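Local coordinates for protein putative SAM-dependent O-methyltranferase (Podospora anserina, PDB 4YMH) that binds S-adenosylhomocysteine, the spent form of the methyl donor, and probably acts as a cation-dependent O-methyltransferase, at residues A[207-218]-A[229-237]; A[31-42]-A[75-83]. All coordinates share one frame; numbering follows the deposited sequence.

Interaction 1 (A[207-218]-A[229-237]); sequences FSAGLMEDPRID and TQIRWKDGA
Ile231 lays its two branches against different partners of segment 207-218. Its CD1 meets Leu211 CD1 at 3.7 Å, the two side chains crossing at about a right angle, while CG2, anti to the backbone N, packs on Ile217 CG2. Leu211 CD1 also touches the methyl CG2 of Thr229, tip to tip, and a water bridges Thr229 OG1 to Ser208 OG on the helix. Beyond this apolar layer, Asp218 and Arg232 form a hydrogen-bonded antiparallel pair, with Asp218 N 2.9 Å from Arg232 O and Arg232 N 3.0 Å from Asp218 O. Their side chains run side by side, but the bond from Arg232 NH1 to Asp218 OD2 is weak (124° at the hydrogen); Arg232 NH2 donates more directly to Asp235 OD1, at 2.7 Å. Lys234, its chain bent at the last torsion (chi4 -55°), brings NZ to Asp218 OD1 at 3.0 Å and above the carbonyl plane of Ile217, 2.9 Å from its O. With Lys234 cut back to an alanine, NZ is lost, and Ile217 O and Asp218 OD1 would probably be left without the donor they share, the carboxylate relying on Arg232 and on the water linking OD2 to Asp235 N. At the turn, Arg216 grips Asp214 side-on through NE and NH2, and its NH1 pairs with Asp159. Strands 217-222 and 228-233 form the antiparallel hairpin ending the Rossmann-like sheet of class I methyltransferases, covered by helix 194-212 on the face carrying Thr229 and Ile231.

Interaction 2 (A[31-42]-A[75-83]); sequences LVEHWEWTRTRF and YSGYSALAW. With SAH (S-adenosyl-L-homocysteine), chain E.
The imidazole of His34 is covered on both faces: Leu81 CD1 stands over its centre, 4.0 Å from the centroid in a CH-pi contact, and Thr38 OG1 of its own helix lies toward the rim of the opposite face. At the ring edge are Ser76 O and the backbone N of Tyr78. Trp35 CD1 lies over one face of the Tyr78 ring, 3.5 Å from Tyr78 CE1, the indole and phenol planes inclined at 53°; a carboxylate oxygen of S-adenosylhomocysteine and His34 CD2 lie at the edge of the phenol. Leu31 crosses this phenol at about a right angle and continues to Leu81, its CD1 3.7 Å from Leu81 CB. Tyr75 carries O3' of the ligand at its ring edge, while its hydroxyl passes Phe42 CB and bonds to Asp44.

The polar centre is Ser76 OG, 2.8 Å from Thr38 OG1 and weakly bonded by His34 NE2 at 3.2 Å (123° at the hydrogen). Chi1 of 84° sets this OG between the backbone N and the carbonyl carbon of Ser76, turned to the helix. Thr38 OG1 in turn donates to His34 O, 2.9 Å away, reaching it from the face opposite that used by Thr38 N.

Helices 31-41 and 78-83 run antiparallel, and Gly77, with a positive phi, is the N-cap of the second. Ser79 OG accepts from the ligand amino nitrogen at 3.0 Å and is also bonded to Glu71, while Trp35 NE1 and Tyr78 OH bond to the carbonyls of Ser49 and Ser50. Aromatic and aliphatic packing thus surrounds a small buried cluster of two hydroxyls and an imidazole, which probably helps fix the turn bearing Tyr75 and thereby one wall of the cofactor pocket.

Interactions 1 and 2 lie on opposite sides of the chain's centre, with their own centres 31 Å apart and their nearest atoms about 11 Å apart, so neither touches the other. Interaction 2 belongs to the cofactor site: Tyr75, Tyr78 and Ser79 line the pocket, and S-adenosylhomocysteine bonds further to Ser49, Glu98 and Asp144. Interaction 1 is structural by comparison; the side chain of Phe207 stays about 14 Å from the ligand and about 11 Å from that of Asn146, a cofactor-binding residue. Interaction 1 instead faces the second subunit, whose Tyr19 and Phe59 pack on Ser208 and Gln230, whereas no other protein chain of the assembly touches 31-42 or 75-83.

Interaction 1 (A[207-218]-A[229-237])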
loop_
_atom_site.group_PDB
_atom_site.type_symbol
_atom_site.label_atom_id
_atom_site.label_comp_id
_atom_site.label_asym_id
_atom_site.label_seq_id
_atom_site.Cartn_x
_atom_site.Cartn_y
_atom_site.Cartn_z
ATOM N N PHE A 207 7.645 15.493 -11.447
ATOM C CA PHE A 207 7.914 14.053 -11.515
ATOM C C PHE A 207 6.616 13.267 -11.730
ATOM O O PHE A 207 6.473 12.484 -12.696
ATOM C CB PHE A 207 8.616 13.605 -10.233
ATOM C CG PHE A 207 8.673 12.098 -10.037
ATOM C CD1 PHE A 207 9.408 11.298 -10.898
ATOM C CD2 PHE A 207 8.013 11.498 -8.971
ATOM C CE1 PHE A 207 9.479 9.903 -10.706
ATOM C CE2 PHE A 207 8.069 10.113 -8.780
ATOM C CZ PHE A 207 8.812 9.323 -9.650
ATOM N N SER A 208 5.666 13.520 -10.833
ATOM C CA SER A 208 4.381 12.819 -10.835
ATOM C C SER A 208 3.623 13.039 -12.133
ATOM O O SER A 208 3.063 12.099 -12.682
ATOM C CB SER A 208 3.515 13.269 -9.658
ATOM O OG SER A 208 4.115 12.919 -8.432
ATOM N N ALA A 209 3.607 14.276 -12.626
ATOM C CA ALA A 209 2.911 14.559 -13.882
ATOM C C ALA A 209 3.600 13.871 -15.059
ATOM O O ALA A 209 2.941 13.400 -15.988
ATOM C CB ALA A 209 2.826 16.065 -14.124
ATOM N N GLY A 210 4.926 13.808 -15.014
ATOM C CA GLY A 210 5.683 13.161 -16.069
ATOM C C GLY A 210 5.418 11.663 -16.166
ATOM O O GLY A 210 5.403 11.101 -17.268
ATOM N N LEU A 211 5.242 11.011 -15.024
ATOM C CA LEU A 211 4.933 9.580 -15.047
ATOM C C LEU A 211 3.657 9.294 -15.824
ATOM O O LEU A 211 3.547 8.269 -16.507
ATOM C CB LEU A 211 4.801 9.028 -13.639
ATOM C CG LEU A 211 6.058 9.046 -12.776
ATOM C CD1 LEU A 211 5.743 8.400 -11.428
ATOM C CD2 LEU A 211 7.256 8.356 -13.467
ATOM N N MET A 212 2.693 10.203 -15.737
ATOM C CA MET A 212 1.417 9.968 -16.408
ATOM C C MET A 212 1.539 10.046 -17.927
ATOM O O MET A 212 0.664 9.552 -18.644
ATOM C CB MET A 212 0.359 10.951 -15.914
ATOM C CG MET A 212 -0.022 10.735 -14.455
ATOM S SD MET A 212 -0.493 9.023 -14.066
ATOM C CE MET A 212 -2.020 8.894 -14.958
ATOM N N GLU A 213 2.632 10.629 -18.421
ATOM C CA GLU A 213 2.814 10.770 -19.861
ATOM C C GLU A 213 3.628 9.621 -20.461
ATOM O O GLU A 213 3.811 9.558 -21.679
ATOM C CB GLU A 213 3.508 12.103 -20.189
ATOM C CG GLU A 213 2.757 13.325 -19.696
ATOM C CD GLU A 213 1.352 13.403 -20.265
ATOM O OE1 GLU A 213 1.187 13.205 -21.489
ATOM O OE2 GLU A 213 0.408 13.654 -19.482
ATOM N N ASP A 214 4.129 8.727 -19.611
ATOM C CA ASP A 214 5.018 7.656 -20.082
ATOM C C ASP A 214 4.202 6.420 -20.436
ATOM O O ASP A 214 3.595 5.810 -19.565
ATOM C CB ASP A 214 6.071 7.325 -19.023
ATOM C CG ASP A 214 7.226 6.483 -19.578
ATOM O OD1 ASP A 214 6.990 5.555 -20.384
ATOM O OD2 ASP A 214 8.379 6.749 -19.198
ATOM N N PRO A 215 4.182 6.055 -21.726
ATOM C CA PRO A 215 3.287 4.981 -22.162
ATOM C C PRO A 215 3.758 3.592 -21.733
ATOM O O PRO A 215 3.056 2.621 -21.993
ATOM C CB PRO A 215 3.300 5.106 -23.689
ATOM C CG PRO A 215 4.621 5.727 -24.008
ATOM C CD PRO A 215 4.947 6.638 -22.841
ATOM N N ARG A 216 4.915 3.497 -21.094
ATOM C CA ARG A 216 5.457 2.184 -20.736
ATOM C C ARG A 216 4.941 1.664 -19.393
ATOM O O ARG A 216 5.059 0.469 -19.090
ATOM C CB ARG A 216 6.991 2.237 -20.715
ATOM C CG ARG A 216 7.621 2.498 -22.070
ATOM C CD ARG A 216 9.123 2.768 -21.929
ATOM N NE ARG A 216 9.378 3.960 -21.125
ATOM C CZ ARG A 216 10.579 4.503 -20.945
ATOM N NH1 ARG A 216 11.646 3.965 -21.510
ATOM N NH2 ARG A 216 10.710 5.595 -20.205
ATOM N N ILE A 217 4.349 2.545 -18.594
ATOM C CA ILE A 217 4.113 2.224 -17.191
ATOM C C ILE A 217 2.697 2.464 -16.693
ATOM O O ILE A 217 1.987 3.336 -17.198
ATOM C CB ILE A 217 5.071 3.036 -16.281
ATOM C CG1 ILE A 217 4.989 4.535 -16.601
ATOM C CG2 ILE A 217 6.496 2.535 -16.430
ATOM C CD1 ILE A 217 5.841 5.428 -15.694
ATOM N N ASP A 218 2.308 1.680 -15.687
ATOM C CA ASP A 218 1.136 1.958 -14.857
ATOM C C ASP A 218 1.607 2.581 -13.548
ATOM O O ASP A 218 2.605 2.138 -12.958
ATOM C CB ASP A 218 0.323 0.686 -14.556
ATOM C CG ASP A 218 -0.483 0.195 -15.750
ATOM O OD1 ASP A 218 -0.809 1.009 -16.648
ATOM O OD2 ASP A 218 -0.795 -1.017 -15.779
ATOM N N THR A 229 4.792 6.395 -4.540
ATOM C CA THR A 229 4.423 6.105 -5.912
ATOM C C THR A 229 4.843 4.686 -6.289
ATOM O O THR A 229 6.011 4.331 -6.197
ATOM C CB THR A 229 5.036 7.110 -6.900
ATOM O OG1 THR A 229 4.639 8.445 -6.526
ATOM C CG2 THR A 229 4.536 6.815 -8.291
ATOM N N GLN A 230 3.869 3.873 -6.697
ATOM C CA GLN A 230 4.117 2.523 -7.216
ATOM C C GLN A 230 4.155 2.583 -8.731
ATOM O O GLN A 230 3.250 3.141 -9.363
ATOM C CB GLN A 230 3.015 1.540 -6.768
ATOM C CG GLN A 230 2.876 1.441 -5.255
ATOM C CD GLN A 230 1.837 0.430 -4.811
ATOM O OE1 GLN A 230 1.111 -0.142 -5.623
ATOM N NE2 GLN A 230 1.776 0.195 -3.512
ATOM N N ILE A 231 5.184 1.995 -9.322
ATOM C CA ILE A 231 5.327 2.006 -10.774
ATOM C C ILE A 231 5.536 0.581 -11.266
ATOM O O ILE A 231 6.366 -0.145 -10.716
ATOM C CB ILE A 231 6.509 2.887 -11.229
ATOM C CG1 ILE A 231 6.372 4.316 -10.680
ATOM C CG2 ILE A 231 6.610 2.892 -12.748
ATOM C CD1 ILE A 231 7.604 5.203 -10.954
ATOM N N ARG A 232 4.788 0.175 -12.290
ATOM C CA ARG A 232 5.036 -1.135 -12.904
ATOM C C ARG A 232 5.034 -0.985 -14.412
ATOM O O ARG A 232 4.523 -0.003 -14.933
ATOM C CB ARG A 232 3.980 -2.170 -12.472
ATOM C CG ARG A 232 2.572 -1.865 -12.965
ATOM C CD ARG A 232 1.528 -2.923 -12.548
ATOM N NE ARG A 232 1.722 -4.201 -13.239
ATOM C CZ ARG A 232 1.117 -4.552 -14.375
ATOM N NH1 ARG A 232 0.254 -3.727 -14.972
ATOM N NH2 ARG A 232 1.374 -5.731 -14.923
ATOM N N TRP A 233 5.600 -1.945 -15.127
ATOM C CA TRP A 233 5.390 -1.980 -16.569
ATOM C C TRP A 233 3.912 -2.227 -16.842
ATOM O O TRP A 233 3.294 -3.068 -16.173
ATOM C CB TRP A 233 6.205 -3.092 -17.235
ATOM C CG TRP A 233 7.698 -2.998 -17.118
ATOM C CD1 TRP A 233 8.506 -3.774 -16.335
ATOM C CD2 TRP A 233 8.567 -2.117 -17.841
ATOM N NE1 TRP A 233 9.820 -3.422 -16.519
ATOM C CE2 TRP A 233 9.887 -2.406 -17.433
ATOM C CE3 TRP A 233 8.357 -1.106 -18.788
ATOM C CZ2 TRP A 233 10.994 -1.725 -17.942
ATOM C CZ3 TRP A 233 9.466 -0.424 -19.293
ATOM C CH2 TRP A 233 10.761 -0.741 -18.869
ATOM N N LYS A 234 3.347 -1.524 -17.828
ATOM C CA LYS A 234 2.050 -1.926 -18.386
ATOM C C LYS A 234 2.136 -3.363 -18.871
ATOM O O LYS A 234 3.199 -3.787 -19.327
ATOM C CB LYS A 234 1.632 -1.039 -19.556
ATOM C CG LYS A 234 1.217 0.361 -19.197
ATOM C CD LYS A 234 0.435 0.970 -20.376
ATOM C CE LYS A 234 0.308 2.490 -20.244
ATOM N NZ LYS A 234 -0.299 2.892 -18.950
ATOM N N ASP A 235 1.028 -4.105 -18.798
ATOM C CA ASP A 235 1.030 -5.496 -19.254
ATOM C C ASP A 235 1.690 -5.628 -20.627
ATOM O O ASP A 235 2.563 -6.476 -20.839
ATOM C CB ASP A 235 -0.397 -6.063 -19.317
ATOM C CG ASP A 235 -0.980 -6.365 -17.940
ATOM O OD1 ASP A 235 -0.207 -6.449 -16.961
ATOM O OD2 ASP A 235 -2.220 -6.531 -17.846
ATOM N N GLY A 236 1.287 -4.769 -21.556
ATOM C CA GLY A 236 1.799 -4.842 -22.918
ATOM C C GLY A 236 3.224 -4.344 -23.115
ATOM O O GLY A 236 3.841 -4.634 -24.142
ATOM N N ALA A 237 3.747 -3.599 -22.139
ATOM C CA ALA A 237 5.070 -2.983 -22.249
ATOM C C ALA A 237 6.179 -3.886 -21.709
ATOM O O ALA A 237 7.371 -3.588 -21.868
ATOM C CB ALA A 237 5.090 -1.639 -21.514
HETATM O O HOH W 1 3.838 10.105 -8.510
HETATM O O HOH W 2 0.642 5.998 -19.470
HETATM O O HOH W 3 -1.212 -2.933 -17.614
#

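Interaction 2 (A[31-42]-A[75-83])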
loop_
_atom_site.group_PDB
_atom_site.type_symbol
_atom_site.label_atom_id
_atom_site.label_comp_id
_atom_site.label_asym_id
_atom_site.label_seq_id
_atom_site.Cartn_x
_atom_site.Cartn_y
_atom_site.Cartn_z
ATOM N N LEU A 31 17.425 -4.429 14.194
ATOM C CA LEU A 31 17.075 -3.311 13.329
ATOM C C LEU A 31 16.526 -2.144 14.150
ATOM O O LEU A 31 16.783 -0.992 13.832
ATOM C CB LEU A 31 16.074 -3.754 12.255
ATOM C CG LEU A 31 15.828 -2.768 11.104
ATOM C CD1 LEU A 31 17.153 -2.312 10.546
ATOM C CD2 LEU A 31 14.959 -3.404 10.002
ATOM N N VAL A 32 15.771 -2.440 15.202
ATOM C CA VAL A 32 15.388 -1.401 16.151
ATOM C C VAL A 32 16.642 -0.717 16.705
ATOM O O VAL A 32 16.724 0.516 16.761
ATOM C CB VAL A 32 14.571 -1.961 17.328
ATOM C CG1 VAL A 32 14.291 -0.858 18.344
ATOM C CG2 VAL A 32 13.282 -2.597 16.844
ATOM N N GLU A 33 17.618 -1.526 17.106
ATOM C CA GLU A 33 18.867 -0.987 17.644
ATOM C C GLU A 33 19.568 -0.070 16.632
ATOM O O GLU A 33 20.071 1.003 16.991
ATOM C CB GLU A 33 19.803 -2.123 18.075
ATOM C CG GLU A 33 21.095 -1.648 18.704
ATOM C CD GLU A 33 21.970 -2.788 19.203
ATOM O OE1 GLU A 33 21.923 -3.885 18.609
ATOM O OE2 GLU A 33 22.699 -2.587 20.197
ATOM N N HIS A 34 19.598 -0.483 15.368
ATOM C CA HIS A 34 20.199 0.371 14.347
ATOM C C HIS A 34 19.411 1.681 14.151
ATOM O O HIS A 34 19.994 2.752 13.948
ATOM C CB HIS A 34 20.310 -0.375 13.019
ATOM C CG HIS A 34 20.804 0.476 11.898
ATOM N ND1 HIS A 34 22.121 0.876 11.788
ATOM C CD2 HIS A 34 20.157 1.027 10.845
ATOM C CE1 HIS A 34 22.260 1.628 10.713
ATOM N NE2 HIS A 34 21.083 1.740 10.124
ATOM N N TRP A 35 18.087 1.587 14.217
ATOM C CA TRP A 35 17.216 2.750 14.029
ATOM C C TRP A 35 17.474 3.780 15.134
ATOM O O TRP A 35 17.714 4.977 14.869
ATOM C CB TRP A 35 15.754 2.287 14.016
ATOM C CG TRP A 35 14.737 3.312 13.621
ATOM C CD1 TRP A 35 14.397 3.690 12.352
ATOM C CD2 TRP A 35 13.891 4.059 14.503
ATOM N NE1 TRP A 35 13.402 4.636 12.390
ATOM C CE2 TRP A 35 13.073 4.883 13.698
ATOM C CE3 TRP A 35 13.747 4.116 15.894
ATOM C CZ2 TRP A 35 12.134 5.756 14.239
ATOM C CZ3 TRP A 35 12.809 4.981 16.430
ATOM C CH2 TRP A 35 12.014 5.790 15.602
ATOM N N GLU A 36 17.467 3.294 16.373
ATOM C CA GLU A 36 17.726 4.132 17.538
ATOM C C GLU A 36 19.124 4.748 17.499
ATOM O O GLU A 36 19.315 5.934 17.808
ATOM C CB GLU A 36 17.544 3.323 18.823
ATOM C CG GLU A 36 16.121 2.844 19.068
ATOM C CD GLU A 36 15.178 3.964 19.483
ATOM O OE1 GLU A 36 15.654 5.089 19.757
ATOM O OE2 GLU A 36 13.955 3.716 19.539
ATOM N N TRP A 37 20.099 3.930 17.121
ATOM C CA TRP A 37 21.480 4.376 17.020
ATOM C C TRP A 37 21.626 5.484 15.993
ATOM O O TRP A 37 22.372 6.445 16.203
ATOM C CB TRP A 37 22.389 3.210 16.649
ATOM C CG TRP A 37 23.791 3.620 16.311
ATOM C CD1 TRP A 37 24.837 3.758 17.175
ATOM C CD2 TRP A 37 24.301 3.929 15.011
ATOM N NE1 TRP A 37 25.968 4.139 16.493
ATOM C CE2 TRP A 37 25.665 4.248 15.163
ATOM C CE3 TRP A 37 23.736 3.966 13.733
ATOM C CZ2 TRP A 37 26.471 4.600 14.085
ATOM C CZ3 TRP A 37 24.537 4.320 12.662
ATOM C CH2 TRP A 37 25.891 4.629 12.844
ATOM N N THR A 38 20.928 5.336 14.874
ATOM C CA THR A 38 20.941 6.355 13.835
ATOM C C THR A 38 20.360 7.658 14.371
ATOM O O THR A 38 20.913 8.737 14.144
ATOM C CB THR A 38 20.153 5.910 12.589
ATOM O OG1 THR A 38 20.773 4.751 12.023
ATOM C CG2 THR A 38 20.132 7.032 11.542
ATOM N N ARG A 39 19.250 7.561 15.095
ATOM C CA ARG A 39 18.638 8.767 15.646
ATOM C C ARG A 39 19.534 9.461 16.673
ATOM O O ARG A 39 19.504 10.682 16.800
ATOM C CB ARG A 39 17.280 8.440 16.260
ATOM C CG ARG A 39 16.299 7.912 15.236
ATOM C CD ARG A 39 15.014 7.438 15.866
ATOM N NE ARG A 39 14.118 8.537 16.204
ATOM C CZ ARG A 39 13.624 8.754 17.416
ATOM N NH1 ARG A 39 13.942 7.944 18.421
ATOM N NH2 ARG A 39 12.815 9.782 17.624
ATOM N N THR A 40 20.339 8.691 17.396
ATOM C CA THR A 40 21.266 9.293 18.350
ATOM C C THR A 40 22.476 9.902 17.642
ATOM O O THR A 40 22.964 10.975 18.019
ATOM C CB THR A 40 21.745 8.265 19.392
ATOM O OG1 THR A 40 20.612 7.737 20.092
ATOM C CG2 THR A 40 22.686 8.909 20.397
ATOM N N ARG A 41 22.945 9.223 16.600
ATOM C CA ARG A 41 24.169 9.620 15.913
ATOM C C ARG A 41 23.986 10.865 15.043
ATOM O O ARG A 41 24.882 11.706 14.969
ATOM C CB ARG A 41 24.693 8.465 15.056
ATOM C CG ARG A 41 25.988 8.770 14.309
ATOM C CD ARG A 41 27.213 8.190 15.016
ATOM N NE ARG A 41 28.455 8.454 14.285
ATOM C CZ ARG A 41 28.868 7.765 13.223
ATOM N NH1 ARG A 41 28.143 6.768 12.747
ATOM N NH2 ARG A 41 30.009 8.079 12.626
ATOM N N PHE A 42 22.831 10.998 14.396
ATOM C CA PHE A 42 22.667 12.068 13.414
ATOM C C PHE A 42 21.567 13.079 13.743
ATOM O O PHE A 42 20.469 12.705 14.161
ATOM C CB PHE A 42 22.418 11.456 12.035
ATOM C CG PHE A 42 23.563 10.622 11.542
ATOM C CD1 PHE A 42 24.715 11.223 11.067
ATOM C CD2 PHE A 42 23.497 9.237 11.576
ATOM C CE1 PHE A 42 25.779 10.463 10.625
ATOM C CE2 PHE A 42 24.557 8.470 11.133
ATOM C CZ PHE A 42 25.702 9.085 10.659
ATOM N N TYR A 75 21.429 6.480 3.045
ATOM C CA TYR A 75 21.576 7.184 4.330
ATOM C C TYR A 75 22.379 6.345 5.322
ATOM O O TYR A 75 23.567 6.116 5.101
ATOM C CB TYR A 75 20.216 7.557 4.920
ATOM C CG TYR A 75 20.312 8.544 6.062
ATOM C CD1 TYR A 75 20.931 9.778 5.883
ATOM C CD2 TYR A 75 19.789 8.246 7.318
ATOM C CE1 TYR A 75 21.029 10.694 6.922
ATOM C CE2 TYR A 75 19.889 9.160 8.370
ATOM C CZ TYR A 75 20.504 10.378 8.160
ATOM O OH TYR A 75 20.600 11.285 9.189
ATOM N N SER A 76 21.748 5.873 6.399
ATOM C CA SER A 76 22.493 5.105 7.410
ATOM C C SER A 76 22.357 3.582 7.249
ATOM O O SER A 76 22.901 2.819 8.048
ATOM C CB SER A 76 22.057 5.502 8.820
ATOM O OG SER A 76 20.886 4.801 9.214
ATOM N N GLY A 77 21.653 3.146 6.211
ATOM C CA GLY A 77 21.504 1.728 5.927
ATOM C C GLY A 77 20.237 1.068 6.463
ATOM O O GLY A 77 20.056 -0.140 6.311
ATOM N N TYR A 78 19.363 1.843 7.096
ATOM C CA TYR A 78 18.134 1.296 7.688
ATOM C C TYR A 78 17.255 0.544 6.692
ATOM O O TYR A 78 16.835 -0.593 6.962
ATOM C CB TYR A 78 17.317 2.418 8.340
ATOM C CG TYR A 78 15.962 1.988 8.878
ATOM C CD1 TYR A 78 15.866 1.147 9.984
ATOM C CD2 TYR A 78 14.779 2.438 8.290
ATOM C CE1 TYR A 78 14.631 0.759 10.480
ATOM C CE2 TYR A 78 13.535 2.052 8.785
ATOM C CZ TYR A 78 13.471 1.212 9.881
ATOM O OH TYR A 78 12.248 0.815 10.392
ATOM N N SER A 79 16.967 1.157 5.544
ATOM C CA SER A 79 16.085 0.489 4.585
ATOM C C SER A 79 16.816 -0.672 3.903
ATOM O O SER A 79 16.206 -1.701 3.638
ATOM C CB SER A 79 15.501 1.469 3.550
ATOM O OG SER A 79 16.493 2.197 2.854
ATOM N N ALA A 80 18.120 -0.536 3.657
ATOM C CA ALA A 80 18.895 -1.675 3.149
ATOM C C ALA A 80 18.832 -2.873 4.103
ATOM O O ALA A 80 18.693 -4.017 3.660
ATOM C CB ALA A 80 20.359 -1.273 2.903
ATOM N N LEU A 81 18.933 -2.621 5.408
ATOM C CA LEU A 81 18.873 -3.711 6.372
ATOM C C LEU A 81 17.453 -4.279 6.476
ATOM O O LEU A 81 17.282 -5.479 6.743
ATOM C CB LEU A 81 19.376 -3.258 7.747
ATOM C CG LEU A 81 20.888 -2.971 7.794
ATOM C CD1 LEU A 81 21.289 -2.282 9.101
ATOM C CD2 LEU A 81 21.684 -4.259 7.601
ATOM N N ALA A 82 16.442 -3.434 6.263
ATOM C CA ALA A 82 15.071 -3.948 6.188
ATOM C C ALA A 82 14.917 -4.926 5.018
ATOM O O ALA A 82 14.389 -6.029 5.192
ATOM C CB ALA A 82 14.057 -2.808 6.059
ATOM N N TRP A 83 15.378 -4.525 3.833
ATOM C CA TRP A 83 15.333 -5.413 2.664
ATOM C C TRP A 83 16.097 -6.711 2.919
ATOM O O TRP A 83 15.652 -7.818 2.554
ATOM C CB TRP A 83 15.916 -4.712 1.422
ATOM C CG TRP A 83 15.225 -3.428 1.020
ATOM C CD1 TRP A 83 15.819 -2.216 0.793
ATOM C CD2 TRP A 83 13.823 -3.232 0.792
ATOM N NE1 TRP A 83 14.875 -1.282 0.448
ATOM C CE2 TRP A 83 13.642 -1.879 0.440
ATOM C CE3 TRP A 83 12.700 -4.069 0.853
ATOM C CZ2 TRP A 83 12.384 -1.342 0.150
ATOM C CZ3 TRP A 83 11.459 -3.537 0.569
ATOM C CH2 TRP A 83 11.309 -2.183 0.216
HETATM N N SAH E . 16.569 5.136 2.521
HETATM C CA SAH E . 16.961 5.650 3.803
HETATM C CB SAH E . 16.971 7.176 3.816
HETATM C CG SAH E . 17.502 7.883 2.573
HETATM S SD SAH E . 17.606 9.614 2.837
HETATM C C SAH E . 16.038 5.167 4.889
HETATM O O SAH E . 16.409 5.171 6.039
HETATM O OXT SAH E . 14.917 4.784 4.589
HETATM C "C5'" SAH E . 18.244 10.051 1.271
HETATM C "C4'" SAH E . 19.701 9.676 1.054
HETATM O "O4'" SAH E . 20.046 9.898 -0.301
HETATM C "C3'" SAH E . 20.653 10.526 1.860
HETATM O "O3'" SAH E . 21.527 9.724 2.618
HETATM C "C2'" SAH E . 21.423 11.314 0.832
HETATM O "O2'" SAH E . 22.724 11.619 1.222
HETATM C "C1'" SAH E . 21.333 10.453 -0.404
HETATM N N9 SAH E . 21.444 11.209 -1.660
HETATM C C8 SAH E . 20.972 12.412 -1.928
HETATM N N7 SAH E . 21.257 12.766 -3.169
HETATM C C5 SAH E . 21.919 11.776 -3.716
HETATM C C6 SAH E . 22.513 11.491 -5.020
HETATM N N6 SAH E . 22.429 12.401 -5.965
HETATM N N1 SAH E . 23.113 10.321 -5.217
HETATM C C2 SAH E . 23.166 9.420 -4.242
HETATM N N3 SAH E . 22.649 9.598 -3.041
HETATM C C4 SAH E . 22.025 10.739 -2.726
#